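Local structure of ParB domain protein nuclease (Sulfolobus solfataricus, 5K5D) at residues B[111-116]-B[207-212]; B[27-32]-B[105-110]; B[196-201]-B[216-221]. The protein probably takes part in DNA segregation, as a ParB-like partition protein of an archaeon. The protein carries 4 engineered substitutions. All coordinates share one frame; numbering follows the deposited sequence.

Interaction 1: residues B[111-116]-B[207-212]; sequences ERLALF and KYVTDQ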
ATOM      1  N   GLU B 111       2.256  -2.272   7.035  1.00 42.99           N
ATOM      2  CA  GLU B 111       1.646  -3.177   6.077  1.00 42.06           C
ATOM      3  C   GLU B 111       0.521  -2.473   5.330  1.00 48.10           C
ATOM      4  O   GLU B 111       0.280  -2.746   4.154  1.00 56.11           O
ATOM      5  CB  GLU B 111       1.122  -4.431   6.783  1.00 38.22           C
ATOM      6  CG  GLU B 111       2.215  -5.310   7.354  1.00 40.11           C
ATOM      7  CD  GLU B 111       1.702  -6.296   8.389  1.00 40.91           C
ATOM      8  OE1 GLU B 111       2.397  -7.304   8.650  1.00 41.58           O
ATOM      9  OE2 GLU B 111       0.609  -6.063   8.945  1.00 36.70           O
ATOM     10  N   ARG B 112      -0.167  -1.564   6.013  1.00 44.37           N
ATOM     11  CA  ARG B 112      -1.243  -0.811   5.379  1.00 52.72           C
ATOM     12  C   ARG B 112      -0.682   0.281   4.471  1.00 50.60           C
ATOM     13  O   ARG B 112      -1.264   0.599   3.436  1.00 48.82           O
ATOM     14  CB  ARG B 112      -2.186  -0.209   6.420  1.00 57.48           C
ATOM     15  CG  ARG B 112      -1.593   0.926   7.222  1.00 69.05           C
ATOM     16  CD  ARG B 112      -2.664   1.610   8.057  1.00 80.01           C
ATOM     17  NE  ARG B 112      -3.380   0.664   8.908  1.00 84.78           N
ATOM     18  CZ  ARG B 112      -4.381   0.997   9.712  1.00 86.51           C
ATOM     19  NH1 ARG B 112      -4.787   2.258   9.776  1.00 89.06           N
ATOM     20  NH2 ARG B 112      -4.977   0.070  10.451  1.00 85.43           N
ATOM     21  N   LEU B 113       0.451   0.850   4.869  1.00 46.70           N
ATOM     22  CA  LEU B 113       1.146   1.831   4.049  1.00 40.27           C
ATOM     23  C   LEU B 113       1.603   1.194   2.740  1.00 34.64           C
ATOM     24  O   LEU B 113       1.501   1.796   1.675  1.00 37.16           O
ATOM     25  CB  LEU B 113       2.349   2.396   4.804  1.00 49.32           C
ATOM     26  CG  LEU B 113       2.118   3.659   5.634  1.00 54.63           C
ATOM     27  CD1 LEU B 113       3.273   3.904   6.606  1.00 51.71           C
ATOM     28  CD2 LEU B 113       1.910   4.855   4.718  1.00 50.27           C
ATOM     29  N   ALA B 114       2.108  -0.029   2.830  1.00 34.32           N
ATOM     30  CA  ALA B 114       2.545  -0.762   1.651  1.00 39.50           C
ATOM     31  C   ALA B 114       1.361  -1.053   0.740  1.00 37.05           C
ATOM     32  O   ALA B 114       1.484  -0.999  -0.483  1.00 37.99           O
ATOM     33  CB  ALA B 114       3.253  -2.055   2.051  1.00 33.10           C
ATOM     34  N   LEU B 115       0.215  -1.359   1.339  1.00 33.32           N
ATOM     35  CA  LEU B 115      -1.005  -1.562   0.570  1.00 35.61           C
ATOM     36  C   LEU B 115      -1.453  -0.239  -0.039  1.00 35.95           C
ATOM     37  O   LEU B 115      -1.834  -0.174  -1.207  1.00 35.76           O
ATOM     38  CB  LEU B 115      -2.114  -2.135   1.454  1.00 30.72           C
ATOM     39  CG  LEU B 115      -3.522  -2.221   0.852  1.00 32.54           C
ATOM     40  CD1 LEU B 115      -3.546  -3.076  -0.405  1.00 25.73           C
ATOM     41  CD2 LEU B 115      -4.505  -2.763   1.881  1.00 39.28           C
ATOM     42  N   PHE B 116      -1.391   0.815   0.767  1.00 39.95           N
ATOM     43  CA  PHE B 116      -1.810   2.138   0.336  1.00 34.13           C
ATOM     44  C   PHE B 116      -1.059   2.559  -0.921  1.00 37.23           C
ATOM     45  O   PHE B 116      -1.666   3.000  -1.898  1.00 30.91           O
ATOM     46  CB  PHE B 116      -1.574   3.157   1.447  1.00 31.08           C
ATOM     47  CG  PHE B 116      -2.495   4.336   1.385  1.00 41.46           C
ATOM     48  CD1 PHE B 116      -3.559   4.351   0.497  1.00 35.48           C
ATOM     49  CD2 PHE B 116      -2.301   5.432   2.213  1.00 45.55           C
ATOM     50  CE1 PHE B 116      -4.413   5.434   0.435  1.00 38.71           C
ATOM     51  CE2 PHE B 116      -3.155   6.522   2.157  1.00 45.65           C
ATOM     52  CZ  PHE B 116      -4.212   6.522   1.267  1.00 45.47           C
ATOM     53  N   LYS B 207      10.806   2.423   0.325  1.00 36.25           N
ATOM     54  CA  LYS B 207      10.859   0.961   0.323  1.00 44.51           C
ATOM     55  C   LYS B 207      11.246   0.384   1.684  1.00 48.45           C
ATOM     56  O   LYS B 207      10.873  -0.742   2.007  1.00 49.52           O
ATOM     57  CB  LYS B 207      11.832   0.446  -0.747  1.00 47.02           C
ATOM     58  CG  LYS B 207      11.284   0.433  -2.170  1.00 53.41           C
ATOM     59  CD  LYS B 207      12.172  -0.420  -3.075  1.00 61.01           C
ATOM     60  CE  LYS B 207      11.717  -0.400  -4.527  1.00 66.87           C
ATOM     61  NZ  LYS B 207      11.942   0.928  -5.160  1.00 73.45           N
ATOM     62  N   TYR B 208      12.004   1.147   2.470  1.00 42.89           N
ATOM     63  CA  TYR B 208      12.411   0.706   3.802  1.00 42.21           C
ATOM     64  C   TYR B 208      11.214   0.657   4.745  1.00 39.22           C
ATOM     65  O   TYR B 208      11.129  -0.209   5.615  1.00 43.33           O
ATOM     66  CB  TYR B 208      13.498   1.621   4.375  1.00 41.85           C
ATOM     67  CG  TYR B 208      14.886   1.371   3.822  1.00 30.25           C
ATOM     68  CD1 TYR B 208      15.487   2.277   2.960  1.00 28.39           C
ATOM     69  CD2 TYR B 208      15.595   0.229   4.168  1.00 28.95           C
ATOM     70  CE1 TYR B 208      16.754   2.054   2.458  1.00 24.37           C
ATOM     71  CE2 TYR B 208      16.864  -0.006   3.668  1.00 28.55           C
ATOM     72  CZ  TYR B 208      17.438   0.911   2.817  1.00 28.84           C
ATOM     73  OH  TYR B 208      18.700   0.682   2.320  1.00 33.86           O
ATOM     74  N   VAL B 209      10.294   1.599   4.564  1.00 36.63           N
ATOM     75  CA  VAL B 209       9.058   1.634   5.338  1.00 39.59           C
ATOM     76  C   VAL B 209       8.094   0.557   4.858  1.00 37.56           C
ATOM     77  O   VAL B 209       7.273   0.047   5.620  1.00 30.59           O
ATOM     78  CB  VAL B 209       8.346   2.990   5.191  1.00 33.72           C
ATOM     79  CG1 VAL B 209       7.031   2.978   5.951  1.00 29.45           C
ATOM     80  CG2 VAL B 209       9.239   4.121   5.668  1.00 37.23           C
ATOM     81  N   THR B 210       8.202   0.224   3.578  1.00 37.23           N
ATOM     82  CA  THR B 210       7.290  -0.707   2.932  1.00 41.86           C
ATOM     83  C   THR B 210       7.767  -2.144   3.081  1.00 45.18           C
ATOM     84  O   THR B 210       6.963  -3.064   3.215  1.00 49.91           O
ATOM     85  CB  THR B 210       7.143  -0.370   1.440  1.00 43.64           C
ATOM     86  OG1 THR B 210       6.335   0.804   1.304  1.00 42.24           O
ATOM     87  CG2 THR B 210       6.487  -1.517   0.691  1.00 59.64           C
ATOM     88  N   ASP B 211       9.082  -2.325   3.066  1.00 41.12           N
ATOM     89  CA  ASP B 211       9.674  -3.649   3.139  1.00 49.85           C
ATOM     90  C   ASP B 211       9.281  -4.365   4.424  1.00 46.63           C
ATOM     91  O   ASP B 211       9.507  -3.866   5.528  1.00 39.13           O
ATOM     92  CB  ASP B 211      11.194  -3.560   3.027  1.00 56.49           C
ATOM     93  CG  ASP B 211      11.823  -4.880   2.651  1.00 59.30           C
ATOM     94  OD1 ASP B 211      11.196  -5.925   2.916  1.00 64.97           O
ATOM     95  OD2 ASP B 211      12.940  -4.872   2.092  1.00 59.45           O
ATOM     96  N   GLN B 212       8.685  -5.540   4.266  1.00 50.19           N
ATOM     97  CA  GLN B 212       8.272  -6.360   5.397  1.00 64.24           C
ATOM     98  C   GLN B 212       9.453  -6.696   6.302  1.00 60.43           C
ATOM     99  O   GLN B 212       9.290  -6.900   7.504  1.00 56.80           O
ATOM    100  CB  GLN B 212       7.635  -7.652   4.887  1.00 79.13           C
ATOM    101  CG  GLN B 212       8.437  -8.330   3.785  1.00 87.84           C
ATOM    102  CD  GLN B 212       8.800  -9.761   4.124  1.00 93.15           C
ATOM    103  OE1 GLN B 212       8.535 -10.235   5.230  1.00 91.88           O
ATOM    104  NE2 GLN B 212       9.409 -10.459   3.170  1.00 95.94           N
TER

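Interaction 2: residues B[27-32]-B[105-110]; sequences TMVPSN and RQLDKN. Engineered in segment 27-32: M28 (natural residue Leu).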
ATOM      1  N   THR B  27      -2.630 -11.089  -4.257  1.00 34.73           N
ATOM      2  CA  THR B  27      -1.385 -10.690  -3.618  1.00 32.35           C
ATOM      3  C   THR B  27      -1.328  -9.207  -3.280  1.00 32.36           C
ATOM      4  O   THR B  27      -0.284  -8.708  -2.874  1.00 41.94           O
ATOM      5  CB  THR B  27      -0.171 -11.042  -4.496  1.00 44.49           C
ATOM      6  OG1 THR B  27      -0.206 -10.265  -5.701  1.00 47.98           O
ATOM      7  CG2 THR B  27      -0.178 -12.531  -4.837  1.00 43.74           C
HETATM    8  N   MSE B  28      -2.449  -8.508  -3.439  1.00 41.95           N
HETATM    9  CA  MSE B  28      -2.519  -7.083  -3.114  1.00 45.43           C
HETATM   10  C   MSE B  28      -2.152  -6.798  -1.662  1.00 49.67           C
HETATM   11  O   MSE B  28      -1.296  -5.956  -1.379  1.00 45.13           O
HETATM   12  CB  MSE B  28      -3.914  -6.523  -3.400  1.00 48.17           C
HETATM   13  CG  MSE B  28      -4.132  -6.086  -4.840  1.00 64.15           C
HETATM   14 SE   MSE B  28      -2.846  -4.731  -5.414  1.00 71.76          SE
HETATM   15  CE  MSE B  28      -2.928  -3.560  -3.866  1.00109.84           C
ATOM     16  N   VAL B  29      -2.813  -7.500  -0.746  1.00 43.88           N
ATOM     17  CA  VAL B  29      -2.613  -7.261   0.676  1.00 46.74           C
ATOM     18  C   VAL B  29      -1.379  -7.984   1.190  1.00 49.15           C
ATOM     19  O   VAL B  29      -1.231  -9.191   0.986  1.00 42.53           O
ATOM     20  CB  VAL B  29      -3.845  -7.674   1.505  1.00 50.65           C
ATOM     21  CG1 VAL B  29      -3.540  -7.569   2.987  1.00 50.56           C
ATOM     22  CG2 VAL B  29      -5.048  -6.805   1.135  1.00 45.29           C
ATOM     23  N   PRO B  30      -0.478  -7.234   1.846  1.00 56.40           N
ATOM     24  CA  PRO B  30       0.750  -7.800   2.413  1.00 54.03           C
ATOM     25  C   PRO B  30       0.429  -8.917   3.401  1.00 55.31           C
ATOM     26  O   PRO B  30      -0.527  -8.800   4.172  1.00 45.27           O
ATOM     27  CB  PRO B  30       1.378  -6.610   3.147  1.00 59.20           C
ATOM     28  CG  PRO B  30       0.823  -5.401   2.458  1.00 58.06           C
ATOM     29  CD  PRO B  30      -0.579  -5.782   2.082  1.00 58.59           C
ATOM     30  N   SER B  31       1.215  -9.989   3.367  1.00 64.43           N
ATOM     31  CA  SER B  31       1.011 -11.118   4.264  1.00 64.74           C
ATOM     32  C   SER B  31       1.078 -10.669   5.719  1.00 60.40           C
ATOM     33  O   SER B  31       1.916  -9.850   6.088  1.00 54.48           O
ATOM     34  CB  SER B  31       2.052 -12.205   4.001  1.00 65.64           C
ATOM     35  OG  SER B  31       3.363 -11.700   4.179  1.00 72.80           O
ATOM     36  N   ASN B  32       0.184 -11.210   6.538  1.00 59.63           N
ATOM     37  CA  ASN B  32       0.109 -10.835   7.941  1.00 54.46           C
ATOM     38  C   ASN B  32      -0.202 -12.035   8.831  1.00 51.77           C
ATOM     39  O   ASN B  32      -0.166 -13.180   8.374  1.00 53.71           O
ATOM     40  CB  ASN B  32      -0.932  -9.732   8.137  1.00 55.63           C
ATOM     41  CG  ASN B  32      -2.238 -10.040   7.442  1.00 50.19           C
ATOM     42  OD1 ASN B  32      -3.090 -10.737   7.988  1.00 48.30           O
ATOM     43  ND2 ASN B  32      -2.401  -9.528   6.227  1.00 44.55           N
ATOM     44  N   ARG B 105      -7.419  -3.753  11.517  1.00 59.02           N
ATOM     45  CA  ARG B 105      -6.528  -3.705  12.670  1.00 65.10           C
ATOM     46  C   ARG B 105      -5.486  -4.819  12.652  1.00 62.77           C
ATOM     47  O   ARG B 105      -4.397  -4.665  13.203  1.00 62.81           O
ATOM     48  CB  ARG B 105      -7.334  -3.758  13.969  1.00 77.25           C
ATOM     49  CG  ARG B 105      -8.245  -4.968  14.076  1.00 89.28           C
ATOM     50  CD  ARG B 105      -9.457  -4.672  14.946  1.00 97.53           C
ATOM     51  NE  ARG B 105     -10.068  -3.385  14.617  1.00103.93           N
ATOM     52  CZ  ARG B 105     -10.698  -3.118  13.476  1.00107.10           C
ATOM     53  NH1 ARG B 105     -10.800  -4.048  12.534  1.00105.26           N
ATOM     54  NH2 ARG B 105     -11.219  -1.916  13.272  1.00108.05           N
ATOM     55  N   GLN B 106      -5.816  -5.939  12.017  1.00 59.68           N
ATOM     56  CA  GLN B 106      -4.867  -7.041  11.911  1.00 58.00           C
ATOM     57  C   GLN B 106      -3.609  -6.618  11.150  1.00 66.30           C
ATOM     58  O   GLN B 106      -2.607  -7.335  11.149  1.00 75.36           O
ATOM     59  CB  GLN B 106      -5.507  -8.255  11.234  1.00 56.69           C
ATOM     60  CG  GLN B 106      -6.780  -8.747  11.892  1.00 67.59           C
ATOM     61  CD  GLN B 106      -8.014  -8.413  11.076  1.00 72.43           C
ATOM     62  OE1 GLN B 106      -8.440  -9.197  10.226  1.00 75.38           O
ATOM     63  NE2 GLN B 106      -8.593  -7.242  11.329  1.00 65.28           N
ATOM     64  N   LEU B 107      -3.665  -5.455  10.507  1.00 58.18           N
ATOM     65  CA  LEU B 107      -2.529  -4.949   9.740  1.00 55.52           C
ATOM     66  C   LEU B 107      -1.803  -3.816  10.470  1.00 51.77           C
ATOM     67  O   LEU B 107      -2.415  -2.808  10.828  1.00 50.99           O
ATOM     68  CB  LEU B 107      -2.983  -4.474   8.355  1.00 51.12           C
ATOM     69  CG  LEU B 107      -3.221  -5.525   7.266  1.00 44.56           C
ATOM     70  CD1 LEU B 107      -4.024  -6.703   7.794  1.00 47.48           C
ATOM     71  CD2 LEU B 107      -3.912  -4.895   6.061  1.00 46.82           C
ATOM     72  N   ASP B 108      -0.500  -3.981  10.686  1.00 48.48           N
ATOM     73  CA  ASP B 108       0.289  -2.926  11.319  1.00 50.48           C
ATOM     74  C   ASP B 108       0.397  -1.701  10.411  1.00 48.83           C
ATOM     75  O   ASP B 108      -0.034  -1.737   9.259  1.00 51.40           O
ATOM     76  CB  ASP B 108       1.680  -3.446  11.687  1.00 49.14           C
ATOM     77  CG  ASP B 108       2.696  -3.221  10.584  1.00 46.69           C
ATOM     78  OD1 ASP B 108       2.364  -2.518   9.606  1.00 45.79           O
ATOM     79  OD2 ASP B 108       3.822  -3.748  10.697  1.00 20.00           O
ATOM     80  N   LYS B 109       0.958  -0.615  10.934  1.00 47.34           N
ATOM     81  CA  LYS B 109       1.002   0.648  10.202  1.00 56.63           C
ATOM     82  C   LYS B 109       1.798   0.531   8.898  1.00 56.23           C
ATOM     83  O   LYS B 109       1.480   1.187   7.907  1.00 53.24           O
ATOM     84  CB  LYS B 109       1.575   1.760  11.091  1.00 62.89           C
ATOM     85  CG  LYS B 109       1.338   3.178  10.581  1.00 67.59           C
ATOM     86  CD  LYS B 109       1.805   4.209  11.602  1.00 67.60           C
ATOM     87  CE  LYS B 109       1.507   5.629  11.147  1.00 65.99           C
ATOM     88  NZ  LYS B 109       2.072   5.903   9.800  1.00 64.76           N
ATOM     89  N   ASN B 110       2.823  -0.317   8.907  1.00 51.27           N
ATOM     90  CA  ASN B 110       3.713  -0.477   7.759  1.00 43.70           C
ATOM     91  C   ASN B 110       3.140  -1.360   6.655  1.00 45.79           C
ATOM     92  O   ASN B 110       3.497  -1.222   5.486  1.00 43.22           O
ATOM     93  CB  ASN B 110       5.070  -1.022   8.205  1.00 43.97           C
ATOM     94  CG  ASN B 110       5.882  -0.002   8.979  1.00 47.37           C
ATOM     95  OD1 ASN B 110       5.653   0.218  10.167  1.00 54.19           O
ATOM     96  ND2 ASN B 110       6.838   0.630   8.305  1.00 37.15           N
TER

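Interaction 3: residues B[196-201]-B[216-221]; sequences AILRIN and VPLDQA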
ATOM      1  N   ALA B 196       3.774  10.897   0.410  1.00 30.02           N
ATOM      2  CA  ALA B 196       3.731  11.362  -0.972  1.00 31.49           C
ATOM      3  C   ALA B 196       5.070  11.945  -1.413  1.00 40.29           C
ATOM      4  O   ALA B 196       5.556  11.650  -2.507  1.00 44.00           O
ATOM      5  CB  ALA B 196       2.614  12.377  -1.160  1.00 31.58           C
ATOM      6  N   ILE B 197       5.666  12.769  -0.554  1.00 41.47           N
ATOM      7  CA  ILE B 197       6.967  13.365  -0.848  1.00 38.96           C
ATOM      8  C   ILE B 197       8.060  12.306  -0.966  1.00 37.00           C
ATOM      9  O   ILE B 197       8.901  12.365  -1.861  1.00 41.59           O
ATOM     10  CB  ILE B 197       7.366  14.397   0.217  1.00 36.44           C
ATOM     11  CG1 ILE B 197       6.390  15.574   0.189  1.00 36.26           C
ATOM     12  CG2 ILE B 197       8.792  14.878  -0.016  1.00 31.50           C
ATOM     13  CD1 ILE B 197       6.724  16.670   1.168  1.00 43.65           C
ATOM     14  N   LEU B 198       8.049  11.334  -0.061  1.00 32.12           N
ATOM     15  CA  LEU B 198       9.030  10.265  -0.113  1.00 33.48           C
ATOM     16  C   LEU B 198       8.803   9.406  -1.349  1.00 33.73           C
ATOM     17  O   LEU B 198       9.750   9.011  -2.021  1.00 32.80           O
ATOM     18  CB  LEU B 198       8.964   9.394   1.146  1.00 33.62           C
ATOM     19  CG  LEU B 198       9.231  10.061   2.496  1.00 30.86           C
ATOM     20  CD1 LEU B 198       9.225   9.026   3.607  1.00 28.08           C
ATOM     21  CD2 LEU B 198      10.543  10.826   2.481  1.00 33.92           C
ATOM     22  N   ARG B 199       7.540   9.127  -1.650  1.00 36.03           N
ATOM     23  CA  ARG B 199       7.209   8.232  -2.748  1.00 39.01           C
ATOM     24  C   ARG B 199       7.721   8.771  -4.078  1.00 40.56           C
ATOM     25  O   ARG B 199       8.142   8.004  -4.949  1.00 40.99           O
ATOM     26  CB  ARG B 199       5.700   8.001  -2.813  1.00 36.99           C
ATOM     27  CG  ARG B 199       5.307   6.697  -3.482  1.00 37.51           C
ATOM     28  CD  ARG B 199       5.182   6.863  -4.976  1.00 37.78           C
ATOM     29  NE  ARG B 199       5.112   5.574  -5.654  1.00 40.11           N
ATOM     30  CZ  ARG B 199       6.136   5.005  -6.279  1.00 36.28           C
ATOM     31  NH1 ARG B 199       7.312   5.620  -6.319  1.00 33.39           N
ATOM     32  NH2 ARG B 199       5.981   3.828  -6.871  1.00 31.70           N
ATOM     33  N   ILE B 200       7.695  10.092  -4.220  1.00 34.83           N
ATOM     34  CA  ILE B 200       8.075  10.739  -5.472  1.00 36.25           C
ATOM     35  C   ILE B 200       9.545  11.152  -5.505  1.00 38.39           C
ATOM     36  O   ILE B 200      10.239  10.938  -6.503  1.00 33.01           O
ATOM     37  CB  ILE B 200       7.180  11.961  -5.762  1.00 33.00           C
ATOM     38  CG1 ILE B 200       5.937  11.525  -6.541  1.00 34.36           C
ATOM     39  CG2 ILE B 200       7.949  13.025  -6.533  1.00 29.76           C
ATOM     40  CD1 ILE B 200       5.108  10.464  -5.833  1.00 34.75           C
ATOM     41  N   ASN B 201      10.020  11.735  -4.410  1.00 36.95           N
ATOM     42  CA  ASN B 201      11.391  12.225  -4.359  1.00 47.01           C
ATOM     43  C   ASN B 201      12.411  11.135  -4.048  1.00 47.83           C
ATOM     44  O   ASN B 201      13.516  11.136  -4.593  1.00 48.54           O
ATOM     45  CB  ASN B 201      11.519  13.376  -3.357  1.00 52.94           C
ATOM     46  CG  ASN B 201      10.806  14.632  -3.819  1.00 55.61           C
ATOM     47  OD1 ASN B 201      11.388  15.472  -4.500  1.00 64.00           O
ATOM     48  ND2 ASN B 201       9.536  14.764  -3.452  1.00 57.25           N
ATOM     49  N   VAL B 216      10.659  -0.034   8.798  1.00 46.90           N
ATOM     50  CA  VAL B 216      11.113   1.269   9.272  1.00 46.62           C
ATOM     51  C   VAL B 216       9.939   2.242   9.336  1.00 44.83           C
ATOM     52  O   VAL B 216       9.218   2.411   8.352  1.00 46.26           O
ATOM     53  CB  VAL B 216      12.204   1.852   8.348  1.00 38.49           C
ATOM     54  CG1 VAL B 216      12.379   3.347   8.598  1.00 34.49           C
ATOM     55  CG2 VAL B 216      13.513   1.105   8.534  1.00 34.08           C
ATOM     56  N   PRO B 217       9.738   2.881  10.499  1.00 42.82           N
ATOM     57  CA  PRO B 217       8.612   3.808  10.664  1.00 40.41           C
ATOM     58  C   PRO B 217       8.679   4.954   9.660  1.00 44.27           C
ATOM     59  O   PRO B 217       9.766   5.466   9.378  1.00 44.13           O
ATOM     60  CB  PRO B 217       8.802   4.342  12.090  1.00 35.32           C
ATOM     61  CG  PRO B 217       9.613   3.297  12.775  1.00 36.72           C
ATOM     62  CD  PRO B 217      10.544   2.773  11.725  1.00 40.56           C
ATOM     63  N   LEU B 218       7.525   5.339   9.124  1.00 40.21           N
ATOM     64  CA  LEU B 218       7.438   6.437   8.172  1.00 41.52           C
ATOM     65  C   LEU B 218       8.042   7.718   8.732  1.00 42.51           C
ATOM     66  O   LEU B 218       8.976   8.289   8.162  1.00 40.28           O
ATOM     67  CB  LEU B 218       5.979   6.691   7.794  1.00 37.80           C
ATOM     68  CG  LEU B 218       5.694   7.980   7.018  1.00 39.73           C
ATOM     69  CD1 LEU B 218       6.437   7.988   5.689  1.00 44.66           C
ATOM     70  CD2 LEU B 218       4.201   8.167   6.797  1.00 36.63           C
ATOM     71  N   ASP B 219       7.494   8.168   9.853  1.00 44.41           N
ATOM     72  CA  ASP B 219       7.878   9.446  10.432  1.00 51.66           C
ATOM     73  C   ASP B 219       9.378   9.485  10.688  1.00 48.65           C
ATOM     74  O   ASP B 219      10.009  10.541  10.623  1.00 48.66           O
ATOM     75  CB  ASP B 219       7.085   9.677  11.714  1.00 62.09           C
ATOM     76  CG  ASP B 219       5.613   9.340  11.544  1.00 72.91           C
ATOM     77  OD1 ASP B 219       4.839  10.236  11.142  1.00 76.39           O
ATOM     78  OD2 ASP B 219       5.234   8.173  11.791  1.00 76.46           O
ATOM     79  N   GLN B 220       9.942   8.313  10.950  1.00 47.80           N
ATOM     80  CA  GLN B 220      11.376   8.167  11.143  1.00 52.65           C
ATOM     81  C   GLN B 220      12.109   8.264   9.809  1.00 57.40           C
ATOM     82  O   GLN B 220      13.180   8.861   9.720  1.00 63.65           O
ATOM     83  CB  GLN B 220      11.676   6.822  11.807  1.00 56.64           C
ATOM     84  CG  GLN B 220      13.038   6.745  12.455  1.00 60.35           C
ATOM     85  CD  GLN B 220      13.200   7.757  13.570  1.00 62.39           C
ATOM     86  OE1 GLN B 220      12.482   7.717  14.568  1.00 60.89           O
ATOM     87  NE2 GLN B 220      14.142   8.679  13.400  1.00 65.83           N
ATOM     88  N   ALA B 221      11.525   7.670   8.771  1.00 53.04           N
ATOM     89  CA  ALA B 221      12.111   7.715   7.436  1.00 47.11           C
ATOM     90  C   ALA B 221      12.108   9.139   6.902  1.00 45.73           C
ATOM     91  O   ALA B 221      13.041   9.560   6.219  1.00 47.33           O
ATOM     92  CB  ALA B 221      11.350   6.803   6.495  1.00 45.58           C
TER

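Interaction 1: residues B[111-116]-B[207-212]
The methyl CB of A114 lies alongside CG2 of T210, 3.5 Å away, and the two backbones come close behind this pair, with A114 CA only 4.9 Å from T210 CA. Alanine has no more than a methyl group to place here, which lets helix 109-128 and the end of helix 203-210 approach so nearly. CG2 of T210 reaches its partner because it stands anti to the backbone N; the hydroxyl OG1 then lies beside that N, with A114 CA 4.1 Å away. One residue earlier on each helix, CD1 of L113 lies 3.9 Å from CG1 of V209, the two side chains crossing at a slant. This contact too uses the branch anti to the backbone N (chi1 177° for V209), while CG2 of V209 is left to the other flank.

A second shell sets these groups in place. L113 packs on L187 and on L218 of helix 218-230, and V209 rests on A221 of that same helix. The carbonyl O of V209 accepts a hydrogen bond from the side-chain amide of N110, just before 111-116. The arrangement is a buried helix-helix packing in which a long helix receives the C-terminal turn of a short one.

Interaction 2: residues B[27-32]-B[105-110]
L107 sets one methyl against each of two side chains, CD1 on N32 and CD2 on V29, and makes the dense part of this contact. CD1 lies 3.6 Å from ND2 of N32 and 3.8 Å from CG of N32, against the carboxamide; CD2 stands 4.1 Å from CG1 of V29, the side chains meeting at about a right angle. N32 holds its amide in place by folding back on its own segment: with CG between the backbone N and the carbonyl carbon (chi1 48°), ND2 donates to O of P30 at 2.9 Å. ND2 also bonds a citrate, probably from the crystallisation liquor, and OD1 bonds S34 OG. With an alanine in place of N32 the donor to P30 O is gone, and the 27-32 loop would probably be freer to move, with a gap opened beside CD1 of L107.

The other side is looser. CB of N32 comes no nearer than 4.2 Å to O of Q106, whose side chain turns away to put OE1 on R104. A loop of the ParB-like N-terminal region is thus laid against the short lead-in to helix 109-128, just before its N-cap D108.

Interaction 3: residues B[196-201]-B[216-221]
CD1 of L198 lies 3.6 Å from CD1 of L218, the two leucines approaching at a slant. L198 extends from helix 189-201 with CG anti to the carbonyl carbon and the chain stretched beyond it (chi2 -176°). Its CD1 is also 4.2 Å from CB of A221, one turn further along helix 218-230, so one methyl of L198 touches both L218 and A221. This is hydrophobic packing within a helical bundle: L206 of the intervening helix 203-210 and F222 and Y225 of helix 218-230 pack on L198 as well.

The hydrogen bonds nearby do not join the two segments. N201 turns its amide back along helix 189-201, and ND2 meets a lone pair of I197 O at 2.9 Å, with a fairly straight N-H...O angle of 159°; the oxygen lies in the amide plane. The backbone N of N201 reaches the same oxygen, which is therefore gripped twice. In 216-221, P217 is the N-cap residue, and its carbonyl takes the backbone N of A221.

Charged groups lie outside this apolar patch: R199 forms a salt bridge with D121 of helix 109-128, and D219 pairs with K194.

In the fold
Interactions 1 and 2 lie 8 Å apart between centres and share helix 109-128, whose start is in interaction 2 and whose next turns are in interaction 1. L115 packs on the engineered M28, on the side away from T210. Interaction 3 is 10 Å from interaction 1 and 18 Å from interaction 2. Along the chain interaction 2 closes first; the segments of interactions 1 and 3 then alternate, through the consecutive helices 189-201, 203-210 and 218-230. Y208 O meets V216 N, and N110 ND2 reaches V216 O, each probably as a hydrogen bond. The start of helix 109-128 thus links the ParB-like N-terminal region to the helical part that follows.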